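Local coordinates for nitronate monooxygenase family protein (Pseudomonas aeruginosa, PDB 4QIT), which uses flavin mononucleotide and molecular oxygen to oxidise alkyl nitronates, the toxin propionate 3-nitronate being its best substrate, at residues V148-A162 against E172-I184. The protein carries 1 engineered substitution. Sequence-based numbering, arbitrary orientation.
With FMN (flavin mononucleotide), chain C.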
ATOM      1  N   VAL A 148      14.779 -22.370  14.980  1.00 19.27           N
ATOM      2  CA  VAL A 148      13.433 -22.674  14.500  1.00 17.63           C
ATOM      3  C   VAL A 148      13.159 -24.165  14.662  1.00 18.47           C
ATOM      4  O   VAL A 148      12.096 -24.558  15.130  1.00 18.40           O
ATOM      5  CB  VAL A 148      13.266 -22.294  13.011  1.00 17.37           C
ATOM      6  CG1 VAL A 148      11.909 -22.744  12.482  1.00 18.39           C
ATOM      7  CG2 VAL A 148      13.448 -20.787  12.812  1.00 18.53           C
ATOM      8  N   ARG A 149      14.143 -24.986  14.290  1.00 20.87           N
ATOM      9  CA  ARG A 149      14.044 -26.439  14.434  1.00 21.15           C
ATOM     10  C   ARG A 149      13.868 -26.889  15.882  1.00 18.99           C
ATOM     11  O   ARG A 149      13.085 -27.797  16.169  1.00 20.63           O
ATOM     12  CB  ARG A 149      15.292 -27.109  13.855  1.00 25.40           C
ATOM     13  CG  ARG A 149      15.364 -27.078  12.337  1.00 28.06           C
ATOM     14  CD  ARG A 149      14.192 -27.803  11.698  1.00 28.35           C
ATOM     15  NE  ARG A 149      14.193 -27.651  10.246  1.00 33.81           N
ATOM     16  CZ  ARG A 149      13.166 -27.967   9.464  1.00 37.09           C
ATOM     17  NH1 ARG A 149      12.058 -28.457  10.000  1.00 41.04           N
ATOM     18  NH2 ARG A 149      13.244 -27.792   8.152  1.00 39.72           N
ATOM     19  N   ALA A 150      14.609 -26.261  16.786  1.00 18.22           N
ATOM     20  CA  ALA A 150      14.523 -26.596  18.203  1.00 20.53           C
ATOM     21  C   ALA A 150      13.108 -26.376  18.745  1.00 24.25           C
ATOM     22  O   ALA A 150      12.597 -27.192  19.516  1.00 23.27           O
ATOM     23  CB  ALA A 150      15.533 -25.797  18.995  1.00 24.73           C
ATOM     24  N   LEU A 151      12.483 -25.269  18.345  1.00 19.25           N
ATOM     25  CA  LEU A 151      11.104 -24.990  18.738  1.00 18.83           C
ATOM     26  C   LEU A 151      10.151 -26.030  18.159  1.00 19.84           C
ATOM     27  O   LEU A 151       9.253 -26.524  18.845  1.00 20.29           O
ATOM     28  CB  LEU A 151      10.694 -23.586  18.271  1.00 20.05           C
ATOM     29  CG  LEU A 151      11.420 -22.419  18.940  1.00 13.48           C
ATOM     30  CD1 LEU A 151      11.301 -21.145  18.109  1.00 18.38           C
ATOM     31  CD2 LEU A 151      10.869 -22.183  20.334  1.00 15.86           C
ATOM     32  N   GLN A 152      10.355 -26.367  16.893  1.00 19.10           N
ATOM     33  CA  GLN A 152       9.499 -27.327  16.213  1.00 19.19           C
ATOM     34  C   GLN A 152       9.639 -28.723  16.820  1.00 22.69           C
ATOM     35  O   GLN A 152       8.686 -29.501  16.833  1.00 24.17           O
ATOM     36  CB  GLN A 152       9.802 -27.327  14.712  1.00 18.93           C
ATOM     37  CG  GLN A 152       9.330 -26.037  14.011  1.00 18.26           C
ATOM     38  CD  GLN A 152       9.927 -25.838  12.629  1.00 22.41           C
ATOM     39  OE1 GLN A 152      11.066 -26.236  12.362  1.00 21.93           O
ATOM     40  NE2 GLN A 152       9.168 -25.197  11.743  1.00 19.48           N
ATOM     41  N   ALA A 153      10.824 -29.014  17.348  1.00 22.26           N
ATOM     42  CA  ALA A 153      11.110 -30.321  17.941  1.00 25.24           C
ATOM     43  C   ALA A 153      10.219 -30.624  19.147  1.00 27.10           C
ATOM     44  O   ALA A 153       9.961 -31.791  19.457  1.00 26.91           O
ATOM     45  CB  ALA A 153      12.586 -30.412  18.325  1.00 23.89           C
ATOM     46  N   VAL A 154       9.755 -29.580  19.832  1.00 22.26           N
ATOM     47  CA  VAL A 154       8.855 -29.766  20.966  1.00 24.93           C
ATOM     48  C   VAL A 154       7.405 -29.431  20.593  1.00 22.01           C
ATOM     49  O   VAL A 154       6.560 -29.217  21.467  1.00 28.40           O
ATOM     50  CB  VAL A 154       9.305 -28.969  22.215  1.00 26.94           C
ATOM     51  CG1 VAL A 154      10.652 -29.475  22.715  1.00 30.63           C
ATOM     52  CG2 VAL A 154       9.378 -27.487  21.913  1.00 23.73           C
ATOM     53  N   GLY A 155       7.130 -29.387  19.292  1.00 22.76           N
ATOM     54  CA  GLY A 155       5.765 -29.290  18.805  1.00 21.86           C
ATOM     55  C   GLY A 155       5.258 -27.896  18.484  1.00 24.31           C
ATOM     56  O   GLY A 155       4.125 -27.743  18.026  1.00 24.99           O
ATOM     57  N   ILE A 156       6.090 -26.886  18.713  1.00 21.69           N
ATOM     58  CA  ILE A 156       5.700 -25.495  18.464  1.00 20.29           C
ATOM     59  C   ILE A 156       5.634 -25.175  16.964  1.00 18.26           C
ATOM     60  O   ILE A 156       6.532 -25.545  16.200  1.00 18.07           O
ATOM     61  CB  ILE A 156       6.692 -24.526  19.146  1.00 17.51           C
ATOM     62  CG1 ILE A 156       6.781 -24.813  20.646  1.00 20.33           C
ATOM     63  CG2 ILE A 156       6.309 -23.067  18.867  1.00 16.11           C
ATOM     64  CD1 ILE A 156       7.956 -24.151  21.334  1.00 17.81           C
ATOM     65  N   ARG A 157       4.564 -24.498  16.536  1.00 15.41           N
ATOM     66  CA  ARG A 157       4.488 -23.986  15.168  1.00 14.80           C
ATOM     67  C   ARG A 157       5.159 -22.617  15.111  1.00 14.44           C
ATOM     68  O   ARG A 157       4.929 -21.788  15.986  1.00 16.73           O
ATOM     69  CB  ARG A 157       3.035 -23.854  14.706  1.00 15.76           C
ATOM     70  CG  ARG A 157       2.215 -25.127  14.824  1.00 15.87           C
ATOM     71  CD  ARG A 157       2.815 -26.259  14.024  1.00 20.64           C
ATOM     72  NE  ARG A 157       1.901 -27.394  13.962  1.00 21.88           N
ATOM     73  CZ  ARG A 157       2.267 -28.631  13.643  1.00 25.81           C
ATOM     74  NH1 ARG A 157       3.536 -28.902  13.370  1.00 28.61           N
ATOM     75  NH2 ARG A 157       1.361 -29.600  13.602  1.00 25.41           N
ATOM     76  N   VAL A 158       5.979 -22.384  14.088  1.00 12.18           N
ATOM     77  CA  VAL A 158       6.755 -21.143  14.001  1.00 12.74           C
ATOM     78  C   VAL A 158       6.312 -20.274  12.827  1.00 13.65           C
ATOM     79  O   VAL A 158       6.297 -20.723  11.670  1.00 13.37           O
ATOM     80  CB  VAL A 158       8.268 -21.419  13.876  1.00 13.32           C
ATOM     81  CG1 VAL A 158       9.043 -20.111  13.680  1.00 13.07           C
ATOM     82  CG2 VAL A 158       8.779 -22.171  15.112  1.00 14.37           C
ATOM     83  N   LEU A 159       5.945 -19.029  13.132  1.00 11.78           N
ATOM     84  CA  LEU A 159       5.558 -18.068  12.099  1.00 11.21           C
ATOM     85  C   LEU A 159       6.592 -16.946  12.047  1.00 10.68           C
ATOM     86  O   LEU A 159       7.147 -16.565  13.079  1.00 11.53           O
ATOM     87  CB  LEU A 159       4.198 -17.441  12.408  1.00 11.65           C
ATOM     88  CG  LEU A 159       2.974 -18.305  12.724  1.00 18.34           C
ATOM     89  CD1 LEU A 159       1.706 -17.536  12.375  1.00 20.90           C
ATOM     90  CD2 LEU A 159       2.993 -19.640  12.020  1.00 24.10           C
ATOM     91  N   VAL A 160       6.832 -16.405  10.855  1.00 10.55           N
ATOM     92  CA  VAL A 160       7.677 -15.221  10.720  1.00 11.32           C
ATOM     93  C   VAL A 160       7.022 -14.228   9.769  1.00  8.24           C
ATOM     94  O   VAL A 160       6.491 -14.612   8.728  1.00 10.52           O
ATOM     95  CB  VAL A 160       9.101 -15.569  10.198  1.00 12.48           C
ATOM     96  CG1 VAL A 160       9.988 -14.321  10.189  1.00 11.91           C
ATOM     97  CG2 VAL A 160       9.757 -16.648  11.045  1.00 13.77           C
ATOM     98  N   CYS A 161       7.049 -12.951  10.133  1.00 10.68           N
ATOM     99  CA  CYS A 161       6.518 -11.902   9.278  1.00 11.11           C
ATOM    100  C   CYS A 161       7.485 -11.545   8.146  1.00 10.66           C
ATOM    101  O   CYS A 161       8.711 -11.479   8.352  1.00 11.57           O
ATOM    102  CB  CYS A 161       6.252 -10.666  10.129  1.00 10.46           C
ATOM    103  SG  CYS A 161       5.621  -9.271   9.216  1.00 13.67           S
ATOM    104  N   ALA A 162       6.944 -11.328   6.952  1.00  9.16           N
ATOM    105  CA  ALA A 162       7.737 -10.838   5.821  1.00 10.30           C
ATOM    106  C   ALA A 162       6.955  -9.765   5.081  1.00  9.74           C
ATOM    107  O   ALA A 162       5.717  -9.818   5.045  1.00 10.26           O
ATOM    108  CB  ALA A 162       8.085 -11.973   4.879  1.00 11.42           C
ATOM    109  N   GLU A 172      11.283 -19.004   4.405  1.00 17.43           N
ATOM    110  CA  GLU A 172      11.266 -20.380   3.925  1.00 19.57           C
ATOM    111  C   GLU A 172      12.572 -21.073   4.275  1.00 20.11           C
ATOM    112  O   GLU A 172      12.563 -22.203   4.761  1.00 20.71           O
ATOM    113  CB  GLU A 172      11.028 -20.431   2.412  1.00 21.22           C
ATOM    114  CG  GLU A 172       9.636 -20.007   1.992  1.00 24.05           C
ATOM    115  CD  GLU A 172       9.511 -19.809   0.492  1.00 27.89           C
ATOM    116  OE1 GLU A 172       8.414 -19.414   0.037  1.00 29.46           O
ATOM    117  OE2 GLU A 172      10.507 -20.041  -0.233  1.00 31.97           O
ATOM    118  N   ALA A 173      13.688 -20.384   4.053  1.00 17.34           N
ATOM    119  CA  ALA A 173      15.006 -20.962   4.328  1.00 20.72           C
ATOM    120  C   ALA A 173      15.255 -21.199   5.821  1.00 24.74           C
ATOM    121  O   ALA A 173      16.062 -22.054   6.200  1.00 21.76           O
ATOM    122  CB  ALA A 173      16.107 -20.088   3.735  1.00 21.72           C
ATOM    123  N   ALA A 174      14.563 -20.436   6.664  1.00 18.63           N
ATOM    124  CA  ALA A 174      14.660 -20.581   8.111  1.00 19.41           C
ATOM    125  C   ALA A 174      13.862 -21.788   8.599  1.00 18.65           C
ATOM    126  O   ALA A 174      14.003 -22.218   9.749  1.00 20.63           O
ATOM    127  CB  ALA A 174      14.170 -19.309   8.798  1.00 18.09           C
ATOM    128  N   GLY A 175      13.010 -22.321   7.730  1.00 17.68           N
ATOM    129  CA  GLY A 175      12.249 -23.514   8.055  1.00 18.16           C
ATOM    130  C   GLY A 175      10.918 -23.282   8.754  1.00 20.76           C
ATOM    131  O   GLY A 175      10.344 -24.220   9.311  1.00 20.02           O
ATOM    132  N   ALA A 176      10.412 -22.048   8.714  1.00 17.33           N
ATOM    133  CA  ALA A 176       9.161 -21.719   9.403  1.00 15.64           C
ATOM    134  C   ALA A 176       7.964 -22.504   8.866  1.00 15.28           C
ATOM    135  O   ALA A 176       7.969 -22.959   7.715  1.00 17.67           O
ATOM    136  CB  ALA A 176       8.889 -20.213   9.320  1.00 14.53           C
ATOM    137  N   ASP A 177       6.938 -22.643   9.699  1.00 12.28           N
ATOM    138  CA  ASP A 177       5.700 -23.306   9.304  1.00 14.26           C
ATOM    139  C   ASP A 177       4.770 -22.419   8.472  1.00 14.24           C
ATOM    140  O   ASP A 177       3.950 -22.924   7.714  1.00 15.87           O
ATOM    141  CB  ASP A 177       4.958 -23.796  10.543  1.00 16.38           C
ATOM    142  CG  ASP A 177       5.742 -24.842  11.317  1.00 19.81           C
ATOM    143  OD1 ASP A 177       5.748 -26.010  10.879  1.00 21.05           O
ATOM    144  OD2 ASP A 177       6.352 -24.506  12.356  1.00 16.75           O
ATOM    145  N   ALA A 178       4.883 -21.102   8.641  1.00 15.36           N
ATOM    146  CA  ALA A 178       4.048 -20.172   7.890  1.00 14.28           C
ATOM    147  C   ALA A 178       4.675 -18.788   7.837  1.00 12.36           C
ATOM    148  O   ALA A 178       5.470 -18.428   8.702  1.00 12.22           O
ATOM    149  CB  ALA A 178       2.642 -20.100   8.488  1.00 16.61           C
ATOM    150  N   VAL A 179       4.303 -18.031   6.808  1.00 10.82           N
ATOM    151  CA  VAL A 179       4.764 -16.658   6.650  1.00 10.55           C
ATOM    152  C   VAL A 179       3.576 -15.726   6.874  1.00 10.67           C
ATOM    153  O   VAL A 179       2.474 -15.963   6.362  1.00 10.51           O
ATOM    154  CB  VAL A 179       5.429 -16.423   5.263  1.00 10.74           C
ATOM    155  CG1 VAL A 179       4.438 -16.664   4.113  1.00 12.12           C
ATOM    156  CG2 VAL A 179       6.018 -15.014   5.179  1.00 11.39           C
ATOM    157  N   VAL A 180       3.798 -14.696   7.683  1.00 10.27           N
ATOM    158  CA  VAL A 180       2.793 -13.651   7.869  1.00 10.25           C
ATOM    159  C   VAL A 180       3.139 -12.525   6.909  1.00 10.62           C
ATOM    160  O   VAL A 180       4.137 -11.817   7.082  1.00 11.93           O
ATOM    161  CB  VAL A 180       2.765 -13.131   9.305  1.00  9.79           C
ATOM    162  CG1 VAL A 180       1.720 -12.031   9.444  1.00 13.00           C
ATOM    163  CG2 VAL A 180       2.478 -14.275  10.292  1.00 11.32           C
ATOM    164  N   ALA A 181       2.322 -12.384   5.876  1.00  8.28           N
ATOM    165  CA  ALA A 181       2.555 -11.405   4.829  1.00  9.44           C
ATOM    166  C   ALA A 181       2.004 -10.069   5.282  1.00  9.55           C
ATOM    167  O   ALA A 181       0.787  -9.869   5.272  1.00  9.31           O
ATOM    168  CB  ALA A 181       1.871 -11.849   3.564  1.00 10.34           C
ATOM    169  N   GLN A 182       2.890  -9.156   5.664  1.00  7.80           N
ATOM    170  CA  GLN A 182       2.464  -7.853   6.157  1.00  9.35           C
ATOM    171  C   GLN A 182       2.474  -6.808   5.052  1.00  7.40           C
ATOM    172  O   GLN A 182       3.545  -6.387   4.582  1.00  8.08           O
ATOM    173  CB  GLN A 182       3.358  -7.393   7.305  1.00  9.14           C
ATOM    174  CG  GLN A 182       2.833  -6.152   7.990  1.00 10.04           C
ATOM    175  CD  GLN A 182       3.902  -5.426   8.798  1.00 12.53           C
ATOM    176  OE1 GLN A 182       4.948  -5.075   8.263  1.00 11.96           O
ATOM    177  NE2 GLN A 182       3.633  -5.182  10.084  1.00 13.30           N
ATOM    178  N   GLY A 183       1.282  -6.363   4.672  1.00  7.22           N
ATOM    179  CA  GLY A 183       1.134  -5.335   3.656  1.00  7.58           C
ATOM    180  C   GLY A 183       1.358  -3.947   4.234  1.00  7.43           C
ATOM    181  O   GLY A 183       1.364  -3.752   5.465  1.00  7.93           O
ATOM    182  N   ILE A 184       1.502  -2.968   3.334  1.00  8.32           N
ATOM    183  CA  ILE A 184       1.741  -1.584   3.725  1.00  9.05           C
ATOM    184  C   ILE A 184       0.605  -1.042   4.602  1.00  8.74           C
ATOM    185  O   ILE A 184       0.823  -0.152   5.422  1.00  7.82           O
ATOM    186  CB  ILE A 184       1.994  -0.668   2.482  1.00 10.76           C
ATOM    187  CG1 ILE A 184       2.702   0.639   2.877  1.00 11.62           C
ATOM    188  CG2 ILE A 184       0.700  -0.358   1.770  1.00 11.64           C
ATOM    189  CD1 ILE A 184       4.012   0.460   3.591  1.00 12.67           C
TER
HETATM  190  N1  FMN C 401       3.608  -7.081  15.247  1.00 26.23           N
HETATM  191  C2  FMN C 401       4.589  -7.762  15.956  1.00 22.75           C
HETATM  192  O2  FMN C 401       5.227  -8.643  15.393  1.00 31.43           O
HETATM  193  N3  FMN C 401       4.838  -7.491  17.282  1.00 21.59           N
HETATM  194  C4  FMN C 401       4.113  -6.496  17.903  1.00 21.28           C
HETATM  195  O4  FMN C 401       4.309  -6.208  19.080  1.00 20.96           O
HETATM  196  C4A FMN C 401       3.143  -5.807  17.197  1.00 27.42           C
HETATM  197  N5  FMN C 401       2.445  -4.822  17.845  1.00 27.68           N
HETATM  198  C5A FMN C 401       1.457  -4.125  17.192  1.00 23.83           C
HETATM  199  C6  FMN C 401       0.767  -3.147  17.895  1.00 22.71           C
HETATM  200  C7  FMN C 401      -0.243  -2.428  17.288  1.00 21.93           C
HETATM  201  C7M FMN C 401      -0.958  -1.404  18.122  1.00 23.97           C
HETATM  202  C8  FMN C 401      -0.553  -2.669  15.950  1.00 21.00           C
HETATM  203  C8M FMN C 401      -1.636  -1.880  15.272  1.00 22.62           C
HETATM  204  C9  FMN C 401       0.150  -3.652  15.244  1.00 23.22           C
HETATM  205  C9A FMN C 401       1.162  -4.395  15.863  1.00 24.50           C
HETATM  206  N10 FMN C 401       1.877  -5.388  15.190  1.00 25.57           N
HETATM  207  C10 FMN C 401       2.875  -6.088  15.863  1.00 24.26           C
HETATM  208  C1' FMN C 401       1.596  -5.675  13.737  1.00 23.08           C
HETATM  209  C2' FMN C 401       0.601  -6.803  13.530  1.00 23.73           C
HETATM  210  O2' FMN C 401       1.232  -8.034  13.776  1.00 23.23           O
HETATM  211  C3' FMN C 401       0.085  -6.823  12.098  1.00 20.65           C
HETATM  212  O3' FMN C 401       1.129  -6.696  11.156  1.00 19.08           O
HETATM  213  C4' FMN C 401      -0.838  -5.637  11.926  1.00 18.01           C
HETATM  214  O4' FMN C 401      -1.562  -5.424  13.123  1.00 20.42           O
HETATM  215  C5' FMN C 401      -1.822  -5.947  10.811  1.00 17.85           C
HETATM  216  O5' FMN C 401      -2.350  -4.706  10.452  1.00 10.56           O
HETATM  217  P   FMN C 401      -3.813  -4.263  10.893  1.00  7.93           P
HETATM  218  O1P FMN C 401      -4.638  -5.485  11.198  1.00 10.49           O
HETATM  219  O2P FMN C 401      -4.362  -3.432   9.775  1.00  8.78           O
HETATM  220  O3P FMN C 401      -3.615  -3.463  12.137  1.00 10.36           O
HETATM  221  O   HOH W   1       6.090 -27.377  13.800  1.00 27.95           O
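Strands 157-162 and 178-182 run parallel, their axes 4.5 Å apart and crossing at -28°: Val-160 bridges Ala-178 O and Val-180 N, and Ala-162 bridges Val-180 O and Gln-182 N. Helix 165-173 joins them in a beta-alpha-beta crossover of the TIM barrel.

At the N-terminal end of the pair, the carboxylate of Asp-177 fills the place of a strand carbonyl: OD2 takes the N-H of Val-158 at 2.8 Å on its anti side, while Asp-177 N donates to Val-158 O. With chi1 at -63° placing CG opposite the carbonyl carbon, the short acid lies against the start of the neighbouring strand. Gln-152 of helix 145-153, its chain extended beyond CG, spends one N-H of NE2 on the same OD2 (3.0 Å, from above the carboxylate plane) and the other on Gly-175 O (2.9 Å). An amide suits this spot because one nitrogen can tie two acceptors. Gly-175, at positive phi, closes helix 165-173 in a Schellman motif. Just before it, Val-148 covers Ala-174 O with apolar atoms, leaving that buried carbonyl without a hydrogen-bond partner.

One face of the pair carries Leu-159, Cys-161, Ala-178 and Val-180; Leu-159 lays CD2 on Ala-178 CB at 3.6 Å and CD1 against Val-180 CG2. On the other, with Val-160 and Ala-181, Ala-162 CB meets Val-179 CG2 at 3.7 Å, and Val-171 of helix 165-173 touches Val-160 and Val-179.

At the C-terminal end Cys-161 SG rests 3.5 Å from Gln-182 CB. Gln-182 NE2 donates to FMN O3' at 3.1 Å and to Ser-189 O, while OE1 accepts from Gly-191 N, fixing the amide's rotation. Polar chemistry thus sits at both ends of a largely apolar strand pair: a carboxylate, probably stabilised as the anion by its donors, ties the start of strand 157-162 to the loop before strand 178-182 and to helix 145-153, and an amide contributes one of the hydrogen bonds to FMN.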